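Mandelate racemase/muconate lactonizing protein (Alicyclobacillus acidocaldarius LAA1, PDB 3QLD) belongs to the enolase superfamily, pairing an enolase-like N-terminal domain with a C-terminal TIM-barrel domain of the mandelate racemase/muconate lactonizing type. Local coordinates at residues Gln236-Arg250 with Gly262-Leu274. Residues are numbered along the deposited sequence; the frame is centred on the assembly and turned at random.
Sequences QASLRTPVCLDESVR and GAARVLNVKPGRL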
loop_
_atom_site.group_PDB
_atom_site.type_symbol
_atom_site.label_atom_id
_atom_site.label_comp_id
_atom_site.label_asym_id
_atom_site.label_seq_id
_atom_site.Cartn_x
_atom_site.Cartn_y
_atom_site.Cartn_z
ATOM N N GLN A 236 11.701 19.434 -9.475
ATOM C CA GLN A 236 12.173 20.214 -8.293
ATOM C C GLN A 236 13.481 20.919 -8.584
ATOM O O GLN A 236 13.657 22.118 -8.221
ATOM C CB GLN A 236 12.312 19.348 -7.049
ATOM C CG GLN A 236 12.853 20.072 -5.815
ATOM C CD GLN A 236 11.938 21.222 -5.281
ATOM O OE1 GLN A 236 11.356 21.057 -4.224
ATOM N NE2 GLN A 236 11.837 22.372 -6.007
ATOM N N ALA A 237 14.362 20.242 -9.357
ATOM C CA ALA A 237 15.696 20.854 -9.743
ATOM C C ALA A 237 15.504 22.125 -10.572
ATOM O O ALA A 237 16.329 23.054 -10.476
ATOM C CB ALA A 237 16.591 19.845 -10.524
ATOM N N SER A 238 14.374 22.190 -11.301
ATOM C CA SER A 238 14.060 23.336 -12.194
ATOM C C SER A 238 13.274 24.494 -11.531
ATOM O O SER A 238 13.144 25.596 -12.112
ATOM C CB SER A 238 13.298 22.878 -13.425
ATOM O OG SER A 238 11.924 22.484 -13.110
ATOM N N LEU A 239 12.791 24.234 -10.332
ATOM C CA LEU A 239 11.935 25.173 -9.581
ATOM C C LEU A 239 12.669 25.774 -8.400
ATOM O O LEU A 239 13.306 25.085 -7.553
ATOM C CB LEU A 239 10.659 24.453 -9.041
ATOM C CG LEU A 239 9.600 24.018 -10.061
ATOM C CD1 LEU A 239 8.502 23.272 -9.307
ATOM C CD2 LEU A 239 8.993 25.206 -10.793
ATOM N N ARG A 240 12.584 27.089 -8.304
ATOM C CA ARG A 240 13.084 27.773 -7.110
ATOM C C ARG A 240 12.143 27.568 -5.903
ATOM O O ARG A 240 12.592 27.510 -4.729
ATOM C CB ARG A 240 13.311 29.285 -7.363
ATOM C CG ARG A 240 14.203 29.586 -8.601
ATOM C CD ARG A 240 15.660 29.000 -8.494
ATOM N NE ARG A 240 15.845 27.566 -8.762
ATOM C CZ ARG A 240 16.014 27.001 -9.969
ATOM N NH1 ARG A 240 16.016 27.739 -11.088
ATOM N NH2 ARG A 240 16.154 25.682 -10.060
ATOM N N THR A 241 10.857 27.461 -6.194
ATOM C CA THR A 241 9.824 27.164 -5.151
ATOM C C THR A 241 9.959 25.722 -4.614
ATOM O O THR A 241 10.107 24.780 -5.417
ATOM C CB THR A 241 8.440 27.342 -5.773
ATOM O OG1 THR A 241 8.365 28.632 -6.391
ATOM C CG2 THR A 241 7.193 27.106 -4.723
ATOM N N PRO A 242 9.899 25.521 -3.288
ATOM C CA PRO A 242 9.969 24.173 -2.764
ATOM C C PRO A 242 8.744 23.360 -3.225
ATOM O O PRO A 242 7.609 23.883 -3.283
ATOM C CB PRO A 242 9.852 24.402 -1.250
ATOM C CG PRO A 242 10.420 25.782 -1.045
ATOM C CD PRO A 242 9.791 26.507 -2.173
ATOM N N VAL A 243 9.006 22.082 -3.550
ATOM C CA VAL A 243 7.895 21.131 -3.709
ATOM C C VAL A 243 7.609 20.524 -2.347
ATOM O O VAL A 243 8.520 20.218 -1.610
ATOM C CB VAL A 243 8.279 19.994 -4.719
ATOM C CG1 VAL A 243 7.218 18.879 -4.683
ATOM C CG2 VAL A 243 8.407 20.621 -6.100
ATOM N N CYS A 244 6.318 20.317 -2.042
ATOM C CA CYS A 244 5.875 19.646 -0.825
ATOM C C CYS A 244 5.222 18.318 -1.217
ATOM O O CYS A 244 4.457 18.286 -2.165
ATOM C CB CYS A 244 4.795 20.480 -0.172
ATOM S SG CYS A 244 4.191 19.732 1.363
ATOM N N LEU A 245 5.566 17.239 -0.512
ATOM C CA LEU A 245 4.894 15.982 -0.765
ATOM C C LEU A 245 4.041 15.638 0.460
ATOM O O LEU A 245 4.455 15.864 1.609
ATOM C CB LEU A 245 5.896 14.850 -1.055
ATOM C CG LEU A 245 6.772 15.123 -2.285
ATOM C CD1 LEU A 245 7.763 13.902 -2.443
ATOM C CD2 LEU A 245 5.980 15.315 -3.535
ATOM N N ASP A 246 2.877 15.050 0.184
ATOM C CA ASP A 246 1.969 14.555 1.243
ATOM C C ASP A 246 1.928 13.027 0.958
ATOM O O ASP A 246 2.755 12.314 1.517
ATOM C CB ASP A 246 0.625 15.301 1.140
ATOM C CG ASP A 246 -0.497 14.724 1.985
ATOM O OD1 ASP A 246 -0.281 13.823 2.782
ATOM O OD2 ASP A 246 -1.627 15.205 1.814
ATOM N N GLU A 247 1.042 12.588 0.083
ATOM C CA GLU A 247 0.732 11.127 -0.053
ATOM C C GLU A 247 1.849 10.366 -0.759
ATOM O O GLU A 247 2.018 9.152 -0.565
ATOM C CB GLU A 247 -0.697 10.869 -0.627
ATOM C CG GLU A 247 -0.842 11.210 -2.093
ATOM C CD GLU A 247 -1.319 12.665 -2.304
ATOM O OE1 GLU A 247 -1.841 12.901 -3.401
ATOM O OE2 GLU A 247 -1.206 13.549 -1.385
ATOM N N SER A 248 2.693 11.107 -1.484
ATOM C CA SER A 248 3.881 10.495 -2.095
ATOM C C SER A 248 4.922 10.029 -1.133
ATOM O O SER A 248 5.877 9.390 -1.575
ATOM C CB SER A 248 4.544 11.454 -3.095
ATOM O OG SER A 248 3.735 11.632 -4.234
ATOM N N VAL A 249 4.813 10.438 0.135
ATOM C CA VAL A 249 5.710 10.004 1.158
ATOM C C VAL A 249 4.935 9.307 2.324
ATOM O O VAL A 249 4.404 9.958 3.233
ATOM C CB VAL A 249 6.505 11.162 1.713
ATOM C CG1 VAL A 249 7.259 10.673 2.962
ATOM C CG2 VAL A 249 7.553 11.703 0.591
ATOM N N ARG A 250 4.954 7.985 2.298
ATOM C CA ARG A 250 4.189 7.159 3.247
ATOM C C ARG A 250 5.050 6.521 4.320
ATOM O O ARG A 250 4.512 5.819 5.169
ATOM C CB ARG A 250 3.494 5.983 2.517
ATOM C CG ARG A 250 2.826 6.248 1.186
ATOM C CD ARG A 250 1.430 6.863 1.398
ATOM N NE ARG A 250 0.412 6.733 0.321
ATOM C CZ ARG A 250 0.572 6.652 -1.020
ATOM N NH1 ARG A 250 1.775 6.637 -1.616
ATOM N NH2 ARG A 250 -0.528 6.590 -1.797
ATOM N N GLY A 262 16.488 14.733 -4.320
ATOM C CA GLY A 262 16.242 16.190 -4.349
ATOM C C GLY A 262 14.848 16.392 -4.953
ATOM O O GLY A 262 14.641 17.307 -5.751
ATOM N N ALA A 263 13.922 15.487 -4.640
ATOM C CA ALA A 263 12.631 15.494 -5.325
ATOM C C ALA A 263 11.666 16.469 -4.650
ATOM O O ALA A 263 10.586 16.800 -5.222
ATOM C CB ALA A 263 11.998 14.115 -5.303
ATOM N N ALA A 264 11.977 16.821 -3.392
ATOM C CA ALA A 264 11.132 17.803 -2.682
ATOM C C ALA A 264 11.896 18.432 -1.533
ATOM O O ALA A 264 12.906 17.886 -1.040
ATOM C CB ALA A 264 9.804 17.182 -2.157
ATOM N N ARG A 265 11.350 19.534 -1.059
ATOM C CA ARG A 265 11.996 20.272 0.025
ATOM C C ARG A 265 11.118 20.491 1.256
ATOM O O ARG A 265 11.623 21.016 2.251
ATOM C CB ARG A 265 12.576 21.626 -0.480
ATOM C CG ARG A 265 13.633 21.427 -1.518
ATOM C CD ARG A 265 14.505 22.664 -1.691
ATOM N NE ARG A 265 13.917 23.725 -2.504
ATOM C CZ ARG A 265 14.128 23.819 -3.816
ATOM N NH1 ARG A 265 13.601 24.812 -4.528
ATOM N NH2 ARG A 265 14.882 22.892 -4.406
ATOM N N VAL A 266 9.825 20.147 1.184
ATOM C CA VAL A 266 8.887 20.309 2.285
ATOM C C VAL A 266 8.037 19.052 2.453
ATOM O O VAL A 266 7.633 18.473 1.439
ATOM C CB VAL A 266 7.965 21.530 2.026
ATOM C CG1 VAL A 266 6.840 21.663 3.074
ATOM C CG2 VAL A 266 8.803 22.805 2.061
ATOM N N LEU A 267 7.821 18.641 3.714
ATOM C CA LEU A 267 7.024 17.441 4.021
ATOM C C LEU A 267 5.753 17.853 4.734
ATOM O O LEU A 267 5.825 18.577 5.755
ATOM C CB LEU A 267 7.862 16.453 4.863
ATOM C CG LEU A 267 7.157 15.144 5.315
ATOM C CD1 LEU A 267 6.835 14.267 4.079
ATOM C CD2 LEU A 267 8.071 14.371 6.276
ATOM N N ASN A 268 4.617 17.424 4.172
ATOM C CA ASN A 268 3.313 17.412 4.874
ATOM C C ASN A 268 3.283 16.175 5.748
ATOM O O ASN A 268 3.260 15.030 5.252
ATOM C CB ASN A 268 2.147 17.489 3.878
ATOM C CG ASN A 268 0.772 17.447 4.529
ATOM O OD1 ASN A 268 0.634 17.000 5.663
ATOM N ND2 ASN A 268 -0.234 17.852 3.796
ATOM N N VAL A 269 3.367 16.417 7.054
ATOM C CA VAL A 269 3.383 15.324 8.042
ATOM C C VAL A 269 1.959 15.022 8.504
ATOM O O VAL A 269 1.241 15.934 8.916
ATOM C CB VAL A 269 4.213 15.707 9.272
ATOM C CG1 VAL A 269 4.004 14.665 10.474
ATOM C CG2 VAL A 269 5.713 15.774 8.850
ATOM N N LYS A 270 1.526 13.744 8.431
ATOM C CA LYS A 270 0.268 13.378 9.114
ATOM C C LYS A 270 0.658 12.091 9.844
ATOM O O LYS A 270 1.046 11.128 9.216
ATOM C CB LYS A 270 -0.877 13.164 8.134
ATOM C CG LYS A 270 -1.202 14.369 7.270
ATOM C CD LYS A 270 -2.379 14.148 6.314
ATOM C CE LYS A 270 -2.435 15.324 5.329
ATOM N NZ LYS A 270 -3.481 15.210 4.291
ATOM N N PRO A 271 0.729 12.145 11.177
ATOM C CA PRO A 271 1.250 11.034 11.966
ATOM C C PRO A 271 0.566 9.726 11.607
ATOM O O PRO A 271 1.210 8.698 11.554
ATOM C CB PRO A 271 0.987 11.494 13.434
ATOM C CG PRO A 271 0.996 13.009 13.302
ATOM C CD PRO A 271 0.393 13.336 11.995
ATOM N N GLY A 272 -0.735 9.766 11.328
ATOM C CA GLY A 272 -1.452 8.525 10.987
ATOM C C GLY A 272 -0.955 7.959 9.661
ATOM O O GLY A 272 -0.715 6.769 9.530
ATOM N N ARG A 273 -0.729 8.821 8.680
ATOM C CA ARG A 273 -0.302 8.341 7.331
ATOM C C ARG A 273 1.091 7.698 7.492
ATOM O O ARG A 273 1.454 6.746 6.816
ATOM C CB ARG A 273 -0.245 9.566 6.372
ATOM C CG ARG A 273 -0.012 9.225 4.865
ATOM C CD ARG A 273 0.259 10.522 3.935
ATOM N NE ARG A 273 1.662 10.980 4.072
ATOM C CZ ARG A 273 2.044 12.153 4.583
ATOM N NH1 ARG A 273 1.147 13.051 4.974
ATOM N NH2 ARG A 273 3.357 12.437 4.672
ATOM N N LEU A 274 1.894 8.230 8.410
ATOM C CA LEU A 274 3.285 7.748 8.565
ATOM C C LEU A 274 3.443 6.512 9.415
ATOM O O LEU A 274 4.486 5.879 9.398
ATOM C CB LEU A 274 4.208 8.902 9.031
ATOM C CG LEU A 274 4.389 9.989 7.992
ATOM C CD1 LEU A 274 5.052 11.203 8.679
ATOM C CD2 LEU A 274 5.298 9.387 6.890
HETATM O O HOH W 1 15.858 23.997 -7.431
#
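Strands 243-245 and 266-269 pair as parallel neighbours in the TIM barrel. Helix 252-261 makes the crossover of this beta-alpha-beta unit. Val243 O accepts from both Arg265 N and Val266 N. Leu245 bridges Val266 and Asn268 through its own N and O. Cys244 SG lies 3.7 Å from Val266 CG1, and Trp295 touches both side chains. On the helix side, Leu245 CG packs on Ala264 CB at 3.7 Å.

The N-terminal end is looser and partly open to solvent. Arg265 NH1 bonds Leu239 O at 3.1 Å, and its bond to Arg240 O is weak. The Gln236 amide stacks over one face of the Arg265 guanidinium, NE2 offset toward its rim, planes 21° apart.

Beyond the C-terminal ends of the strands the contact is buried and closely knit. Asp246 OD1 forms a salt bridge to Arg273 NH1 at 2.7 Å and also bonds Tyr56. Asp246 OD2 forms a second salt bridge, 3.1 Å long, to Lys270 NZ, which comes from the syn side but out of the carboxylate plane. Lys270 NZ has another partner in Gly298 O. The carboxylate stacks on the Asn268 amide, whose ND2 bonds Glu221. A bend at chi3 (79°) turns the buried Arg273 guanidinium so that NE and NH2 grip Val249 O side-on, at 3.0 and 3.1 Å.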